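Local coordinates for peptidoglycan-binding domain 1 (Burkholderia, PDB 5NM7), which is a modular phage endolysin that probably binds bacterial peptidoglycan through its N-terminal domain and cleaves it with a lysozyme-like N-acetylmuramidase domain, at residues F181-F186 / E238-K243; R19-I22 / R27-I30. All coordinates share one frame; numbering follows the deposited sequence.

Contact 1: residues F181-F186 / E238-K243; sequences FQIMGF and ELYNGK
With CG set anti to the backbone N (chi1 -174°), Y240 sends its ring off the last turn of helix 233-241 and carries OH to F181, whose own CG lies anti to the carbonyl carbon (chi1 -65°) and beside the backbone N. The backbones remain well apart, with the CA atoms of F181 and Y240 separated by 10.4 Å, so one long side chain does nearly all the bridging. This is a worked example of how a single tyrosine can join two distant elements through its tip alone.

The two side chains run at about a right angle. Y240 OH comes to F181 at the edge of the phenylalanine ring, near its plane, lying 3.8 Å from F181 CB. It also faces the carbonyl, with Y240 OH 3.2 Å from F181 O, and a water beside them links the two: the water donates to F181 O and sits 2.6 Å from Y240 OH, in the plane of the tyrosine ring. I183 adds a looser touch, its CD1 4.4 Å from Y240 OH and well away from the water.

Both rings have further aromatic neighbours. F181 meets the ring of F214 and packs on L211 of helix 207-219, while Y240 meets the ring of F236, one turn earlier in its own helix, at nearly parallel planes and touches F217 and M224. Beyond Y240, G242 leaves the helix with positive phi. In segment 181-186, Q182, with left-handed helical angles, and I183 both face W178, forming a G1 beta bulge. The tyrosine therefore ties the entry to strand 183-184, an outer strand of the small three-stranded antiparallel sheet, to the helical part of a lysozyme-like N-acetylmuramidase fold.

Contact 2: residues R19-I22 / R27-I30; sequences RQLI and RLDI
I22 and I30 bury the most surface here, followed by L28, and together they fold a loop back on the helix it has just left, the first of the compact three-helix fold of the putative peptidoglycan-binding domain (helices 12-23, 36-48 and 59-67). The closure is apolar: no hydrogen bond passes between 19-22 and 27-30, and branched aliphatic groups do the holding.

I22 is the wedge. Its CG1 lies anti to the carbonyl carbon (chi1 -66°), and the chain continues extended, so that CD1 reaches in between the two loop residues. I22 CD1 lies 3.5 Å from both L28 O and I30 CG1, the latter tighter than usual for two carbons. L28 turns its other end inward: L28 CD1 meets L21 CD1 at 3.9 Å, and both leucines go on to pack against helix 36-48, L28 on A37 and A41, L21 on V42 and F45. A bound glycine lies about 5 Å from the side chain of L28.

At the exposed end, I30 CD1 comes within 3.8 Å of R19 NE, and I30 CG2 sits over the centre of one face of the R19 guanidinium, 3.6 Å above its plane.

The two contacts lie on opposite sides of the chain's centre, their own centres about 40 Å apart, and share no helix or strand. Contact 1 is a buried meeting within the N-acetylmuramidase region, joining the turn that leads into an edge strand to a helix distant in sequence; contact 2 is local and lies at the surface of the putative peptidoglycan-binding region, where a helix meets the loop that follows it. Chemistry follows place. In contact 1 little area is buried, and a hydroxyl with one water spans the gap, whereas contact 2 buries over three times as much and relies on aliphatic packing, finished at its exposed end by the R19 guanidinium.

Contact 1: residues F181-F186 / E238-K243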
ATOM      1  N   PHE A 181       1.870  -0.129  -3.110  1.00 14.48           N
ATOM      2  CA  PHE A 181       2.106  -1.575  -3.294  1.00 15.08           C
ATOM      3  C   PHE A 181       3.481  -1.957  -3.799  1.00 16.24           C
ATOM      4  O   PHE A 181       3.747  -3.113  -4.078  1.00 17.62           O
ATOM      5  CB  PHE A 181       0.995  -2.149  -4.190  1.00 15.10           C
ATOM      6  CG  PHE A 181      -0.331  -2.064  -3.551  1.00 14.85           C
ATOM      7  CD1 PHE A 181      -0.774  -3.060  -2.682  1.00 16.40           C
ATOM      8  CD2 PHE A 181      -1.113  -0.957  -3.711  1.00 16.09           C
ATOM      9  CE1 PHE A 181      -1.976  -2.937  -2.036  1.00 16.58           C
ATOM     10  CE2 PHE A 181      -2.337  -0.863  -3.087  1.00 16.32           C
ATOM     11  CZ  PHE A 181      -2.757  -1.840  -2.218  1.00 16.91           C
ATOM     12  N   GLN A 182       4.380  -0.976  -3.907  1.00 14.95           N
ATOM     13  CA  GLN A 182       5.767  -1.220  -4.228  1.00 15.50           C
ATOM     14  C   GLN A 182       5.936  -2.109  -5.466  1.00 15.25           C
ATOM     15  O   GLN A 182       6.607  -3.155  -5.420  1.00 16.56           O
ATOM     16  CB  GLN A 182       6.511  -1.722  -2.990  1.00 17.22           C
ATOM     17  CG  GLN A 182       6.655  -0.637  -1.938  1.00 17.56           C
ATOM     18  CD  GLN A 182       7.640   0.441  -2.376  1.00 17.99           C
ATOM     19  OE1 GLN A 182       8.842   0.204  -2.354  1.00 18.76           O
ATOM     20  NE2 GLN A 182       7.144   1.574  -2.810  1.00 18.15           N
ATOM     21  N   ILE A 183       5.277  -1.691  -6.537  1.00 15.70           N
ATOM     22  CA  ILE A 183       5.364  -2.409  -7.814  1.00 16.18           C
ATOM     23  C   ILE A 183       6.670  -2.017  -8.488  1.00 17.53           C
ATOM     24  O   ILE A 183       6.969  -0.810  -8.640  1.00 16.94           O
ATOM     25  CB  ILE A 183       4.147  -2.138  -8.679  1.00 16.69           C
ATOM     26  CG1 ILE A 183       2.846  -2.512  -7.953  1.00 16.65           C
ATOM     27  CG2 ILE A 183       4.274  -2.865 -10.019  1.00 17.06           C
ATOM     28  CD1 ILE A 183       2.729  -3.955  -7.514  1.00 17.72           C
ATOM     29  N   MET A 184       7.464  -3.020  -8.887  1.00 16.82           N
ATOM     30  CA  MET A 184       8.693  -2.751  -9.602  1.00 18.21           C
ATOM     31  C   MET A 184       8.445  -2.127 -10.962  1.00 17.89           C
ATOM     32  O   MET A 184       7.604  -2.574 -11.739  1.00 17.84           O
ATOM     33  CB  MET A 184       9.516  -4.000  -9.755  1.00 19.02           C
ATOM     34  CG  MET A 184      10.077  -4.553  -8.460  1.00 20.49           C
ATOM     35  SD  MET A 184      11.250  -3.464  -7.643  1.00 22.91           S
ATOM     36  CE  MET A 184      12.520  -3.196  -8.868  1.00 21.82           C
ATOM     37  N   GLY A 185       9.203  -1.082 -11.271  1.00 16.65           N
ATOM     38  CA  GLY A 185       9.073  -0.379 -12.506  1.00 16.17           C
ATOM     39  C   GLY A 185       9.280  -1.270 -13.754  1.00 16.53           C
ATOM     40  O   GLY A 185       8.669  -1.000 -14.778  1.00 16.73           O
ATOM     41  N   PHE A 186      10.085  -2.321 -13.635  1.00 17.91           N
ATOM     42  CA  PHE A 186      10.336  -3.183 -14.794  1.00 18.83           C
ATOM     43  C   PHE A 186       9.096  -3.935 -15.290  1.00 19.94           C
ATOM     44  O   PHE A 186       9.108  -4.483 -16.425  1.00 18.62           O
ATOM     45  CB  PHE A 186      11.495  -4.132 -14.560  1.00 19.67           C
ATOM     46  CG  PHE A 186      11.264  -5.208 -13.532  1.00 19.69           C
ATOM     47  CD1 PHE A 186      10.433  -6.299 -13.795  1.00 22.41           C
ATOM     48  CD2 PHE A 186      11.919  -5.167 -12.318  1.00 18.96           C
ATOM     49  CE1 PHE A 186      10.246  -7.290 -12.836  1.00 22.03           C
ATOM     50  CE2 PHE A 186      11.746  -6.148 -11.362  1.00 19.31           C
ATOM     51  CZ  PHE A 186      10.909  -7.213 -11.620  1.00 21.91           C
ATOM     52  N   GLU A 238       2.801 -16.211  -0.362  1.00 19.00           N
ATOM     53  CA  GLU A 238       4.068 -16.760  -0.848  1.00 20.90           C
ATOM     54  C   GLU A 238       4.436 -16.197  -2.232  1.00 19.57           C
ATOM     55  O   GLU A 238       5.603 -15.831  -2.485  1.00 21.38           O
ATOM     56  CB  GLU A 238       3.971 -18.289  -0.933  1.00 24.41           C
ATOM     57  CG  GLU A 238       5.244 -18.928  -1.469  1.00 29.66           C
ATOM     58  CD  GLU A 238       5.213 -20.445  -1.422  1.00 37.58           C
ATOM     59  OE1 GLU A 238       4.112 -21.052  -1.559  1.00 40.71           O
ATOM     60  OE2 GLU A 238       6.326 -21.010  -1.285  1.00 47.18           O
ATOM     61  N   LEU A 239       3.426 -16.102  -3.102  1.00 19.54           N
ATOM     62  CA  LEU A 239       3.649 -15.611  -4.464  1.00 19.21           C
ATOM     63  C   LEU A 239       3.940 -14.114  -4.463  1.00 18.95           C
ATOM     64  O   LEU A 239       4.783 -13.654  -5.245  1.00 21.62           O
ATOM     65  CB  LEU A 239       2.453 -15.873  -5.360  1.00 19.67           C
ATOM     66  CG  LEU A 239       2.154 -17.367  -5.593  1.00 21.14           C
ATOM     67  CD1 LEU A 239       0.808 -17.503  -6.279  1.00 23.09           C
ATOM     68  CD2 LEU A 239       3.295 -17.996  -6.378  1.00 22.83           C
ATOM     69  N   TYR A 240       3.225 -13.374  -3.624  1.00 19.00           N
ATOM     70  CA  TYR A 240       3.307 -11.919  -3.611  1.00 18.23           C
ATOM     71  C   TYR A 240       4.457 -11.399  -2.761  1.00 18.98           C
ATOM     72  O   TYR A 240       5.234 -10.554  -3.221  1.00 19.22           O
ATOM     73  CB  TYR A 240       1.981 -11.337  -3.152  1.00 19.40           C
ATOM     74  CG  TYR A 240       1.957  -9.853  -3.255  1.00 17.36           C
ATOM     75  CD1 TYR A 240       2.199  -9.049  -2.139  1.00 18.87           C
ATOM     76  CD2 TYR A 240       1.761  -9.249  -4.461  1.00 19.39           C
ATOM     77  CE1 TYR A 240       2.177  -7.667  -2.214  1.00 19.23           C
ATOM     78  CE2 TYR A 240       1.741  -7.858  -4.560  1.00 20.13           C
ATOM     79  CZ  TYR A 240       1.951  -7.087  -3.432  1.00 19.55           C
ATOM     80  OH  TYR A 240       1.952  -5.718  -3.515  1.00 21.55           O
ATOM     81  N   ASN A 241       4.551 -11.884  -1.520  1.00 18.86           N
ATOM     82  CA  ASN A 241       5.577 -11.444  -0.561  1.00 19.87           C
ATOM     83  C   ASN A 241       6.879 -12.230  -0.659  1.00 23.08           C
ATOM     84  O   ASN A 241       7.917 -11.712  -0.263  1.00 24.61           O
ATOM     85  CB  ASN A 241       5.053 -11.478   0.872  1.00 20.01           C
ATOM     86  CG  ASN A 241       3.913 -10.508   1.076  1.00 19.54           C
ATOM     87  OD1 ASN A 241       4.147  -9.278   1.178  1.00 20.70           O
ATOM     88  ND2 ASN A 241       2.724 -10.996   1.139  1.00 15.25           N
ATOM     89  N   GLY A 242       6.821 -13.440  -1.200  1.00 22.02           N
ATOM     90  CA  GLY A 242       8.002 -14.266  -1.392  1.00 24.53           C
ATOM     91  C   GLY A 242       8.139 -15.313  -0.296  1.00 26.45           C
ATOM     92  O   GLY A 242       7.267 -15.461   0.564  1.00 25.21           O
ATOM     93  N   LYS A 243       9.267 -16.012  -0.329  1.00 32.95           N
ATOM     94  CA  LYS A 243       9.466 -17.220   0.479  1.00 38.42           C
ATOM     95  C   LYS A 243       9.406 -16.971   1.995  1.00 36.55           C
ATOM     96  O   LYS A 243       9.011 -17.857   2.735  1.00 38.06           O
ATOM     97  CB  LYS A 243      10.790 -17.887   0.078  1.00 44.79           C
ATOM     98  CG  LYS A 243      10.949 -19.335   0.526  1.00 57.56           C
ATOM     99  CD  LYS A 243      10.041 -20.309  -0.237  1.00 63.47           C
ATOM    100  CE  LYS A 243       9.814 -21.602   0.550  1.00 68.69           C
ATOM    101  NZ  LYS A 243       8.877 -21.421   1.702  1.00 68.75           N
TER
HETATM  102  O   HOH W   1       2.755  -4.512  -1.328  1.00 21.26           O

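Contact 2: residues R19-I22 / R27-I30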
ATOM      1  N   ARG A  19     -14.450  10.939  21.554  1.00 24.74           N
ATOM      2  CA  ARG A  19     -15.038  12.304  21.545  1.00 26.47           C
ATOM      3  C   ARG A  19     -15.072  12.926  20.156  1.00 26.15           C
ATOM      4  O   ARG A  19     -16.091  13.527  19.778  1.00 26.43           O
ATOM      5  CB  ARG A  19     -14.302  13.218  22.522  1.00 26.98           C
ATOM      6  CG  ARG A  19     -14.586  12.822  23.957  1.00 29.45           C
ATOM      7  CD  ARG A  19     -14.180  13.863  24.984  1.00 30.77           C
ATOM      8  NE  ARG A  19     -14.819  13.494  26.253  1.00 33.46           N
ATOM      9  CZ  ARG A  19     -14.233  12.846  27.263  1.00 37.13           C
ATOM     10  NH1 ARG A  19     -12.942  12.512  27.222  1.00 38.57           N
ATOM     11  NH2 ARG A  19     -14.953  12.538  28.344  1.00 36.63           N
ATOM     12  N   GLN A  20     -13.990  12.760  19.386  1.00 23.86           N
ATOM     13  CA  GLN A  20     -13.914  13.289  18.017  1.00 26.48           C
ATOM     14  C   GLN A  20     -14.938  12.594  17.108  1.00 26.73           C
ATOM     15  O   GLN A  20     -15.621  13.253  16.325  1.00 26.30           O
ATOM     16  CB  GLN A  20     -12.504  13.159  17.456  1.00 26.46           C
ATOM     17  CG  GLN A  20     -11.404  13.973  18.109  1.00 27.98           C
ATOM     18  CD  GLN A  20     -11.649  15.461  17.934  1.00 31.76           C
ATOM     19  OE1 GLN A  20     -11.195  16.068  16.942  1.00 39.83           O
ATOM     20  NE2 GLN A  20     -12.396  16.032  18.811  1.00 28.84           N
ATOM     21  N   LEU A  21     -15.068  11.278  17.249  1.00 24.40           N
ATOM     22  CA  LEU A  21     -16.084  10.544  16.497  1.00 24.36           C
ATOM     23  C   LEU A  21     -17.491  11.011  16.844  1.00 25.82           C
ATOM     24  O   LEU A  21     -18.340  11.137  15.959  1.00 26.79           O
ATOM     25  CB  LEU A  21     -15.951   9.039  16.717  1.00 22.58           C
ATOM     26  CG  LEU A  21     -14.631   8.444  16.181  1.00 22.52           C
ATOM     27  CD1 LEU A  21     -14.387   7.075  16.779  1.00 23.01           C
ATOM     28  CD2 LEU A  21     -14.669   8.357  14.652  1.00 24.19           C
ATOM     29  N   ILE A  22     -17.741  11.261  18.124  1.00 27.59           N
ATOM     30  CA  ILE A  22     -19.054  11.795  18.572  1.00 27.69           C
ATOM     31  C   ILE A  22     -19.294  13.198  18.000  1.00 26.95           C
ATOM     32  O   ILE A  22     -20.392  13.471  17.535  1.00 28.41           O
ATOM     33  CB  ILE A  22     -19.200  11.767  20.114  1.00 28.24           C
ATOM     34  CG1 ILE A  22     -19.235  10.325  20.639  1.00 25.76           C
ATOM     35  CG2 ILE A  22     -20.500  12.432  20.565  1.00 29.32           C
ATOM     36  CD1 ILE A  22     -18.784  10.166  22.064  1.00 28.26           C
ATOM     37  N   ARG A  27     -22.457   7.726  17.892  1.00 33.46           N
ATOM     38  CA  ARG A  27     -23.004   7.447  19.215  1.00 37.52           C
ATOM     39  C   ARG A  27     -22.140   6.389  19.881  1.00 36.06           C
ATOM     40  O   ARG A  27     -22.163   5.214  19.487  1.00 36.16           O
ATOM     41  CB  ARG A  27     -24.456   6.983  19.084  1.00 41.24           C
ATOM     42  CG  ARG A  27     -25.395   8.065  18.546  1.00 45.63           C
ATOM     43  CD  ARG A  27     -26.715   7.490  18.014  1.00 51.20           C
ATOM     44  NE  ARG A  27     -27.276   6.362  18.802  1.00 57.73           N
ATOM     45  CZ  ARG A  27     -27.819   5.250  18.284  1.00 59.00           C
ATOM     46  NH1 ARG A  27     -28.292   4.317  19.114  1.00 60.22           N
ATOM     47  NH2 ARG A  27     -27.880   5.039  16.966  1.00 57.27           N
ATOM     48  N   LEU A  28     -21.389   6.803  20.905  1.00 33.40           N
ATOM     49  CA  LEU A  28     -20.441   5.935  21.612  1.00 33.36           C
ATOM     50  C   LEU A  28     -20.345   6.252  23.076  1.00 33.48           C
ATOM     51  O   LEU A  28     -20.421   7.415  23.454  1.00 31.54           O
ATOM     52  CB  LEU A  28     -19.016   6.175  21.086  1.00 32.46           C
ATOM     53  CG  LEU A  28     -18.669   5.683  19.689  1.00 31.71           C
ATOM     54  CD1 LEU A  28     -17.299   6.213  19.291  1.00 30.75           C
ATOM     55  CD2 LEU A  28     -18.695   4.159  19.655  1.00 31.93           C
ATOM     56  N   ASP A  29     -20.100   5.215  23.871  1.00 34.40           N
ATOM     57  CA  ASP A  29     -19.729   5.365  25.278  1.00 39.07           C
ATOM     58  C   ASP A  29     -18.264   5.834  25.261  1.00 35.80           C
ATOM     59  O   ASP A  29     -17.416   5.238  24.596  1.00 34.71           O
ATOM     60  CB  ASP A  29     -19.880   4.017  26.042  1.00 46.58           C
ATOM     61  CG  ASP A  29     -20.328   4.191  27.497  1.00 55.91           C
ATOM     62  OD1 ASP A  29     -20.808   3.192  28.093  1.00 65.51           O
ATOM     63  OD2 ASP A  29     -20.203   5.307  28.057  1.00 60.70           O
ATOM     64  N   ILE A  30     -17.968   6.907  25.984  1.00 31.20           N
ATOM     65  CA  ILE A  30     -16.600   7.393  26.085  1.00 29.17           C
ATOM     66  C   ILE A  30     -15.932   6.674  27.262  1.00 31.02           C
ATOM     67  O   ILE A  30     -15.911   7.166  28.402  1.00 27.40           O
ATOM     68  CB  ILE A  30     -16.552   8.916  26.291  1.00 28.59           C
ATOM     69  CG1 ILE A  30     -17.310   9.643  25.173  1.00 31.11           C
ATOM     70  CG2 ILE A  30     -15.112   9.404  26.330  1.00 27.94           C
ATOM     71  CD1 ILE A  30     -17.636  11.085  25.499  1.00 32.86           C
TER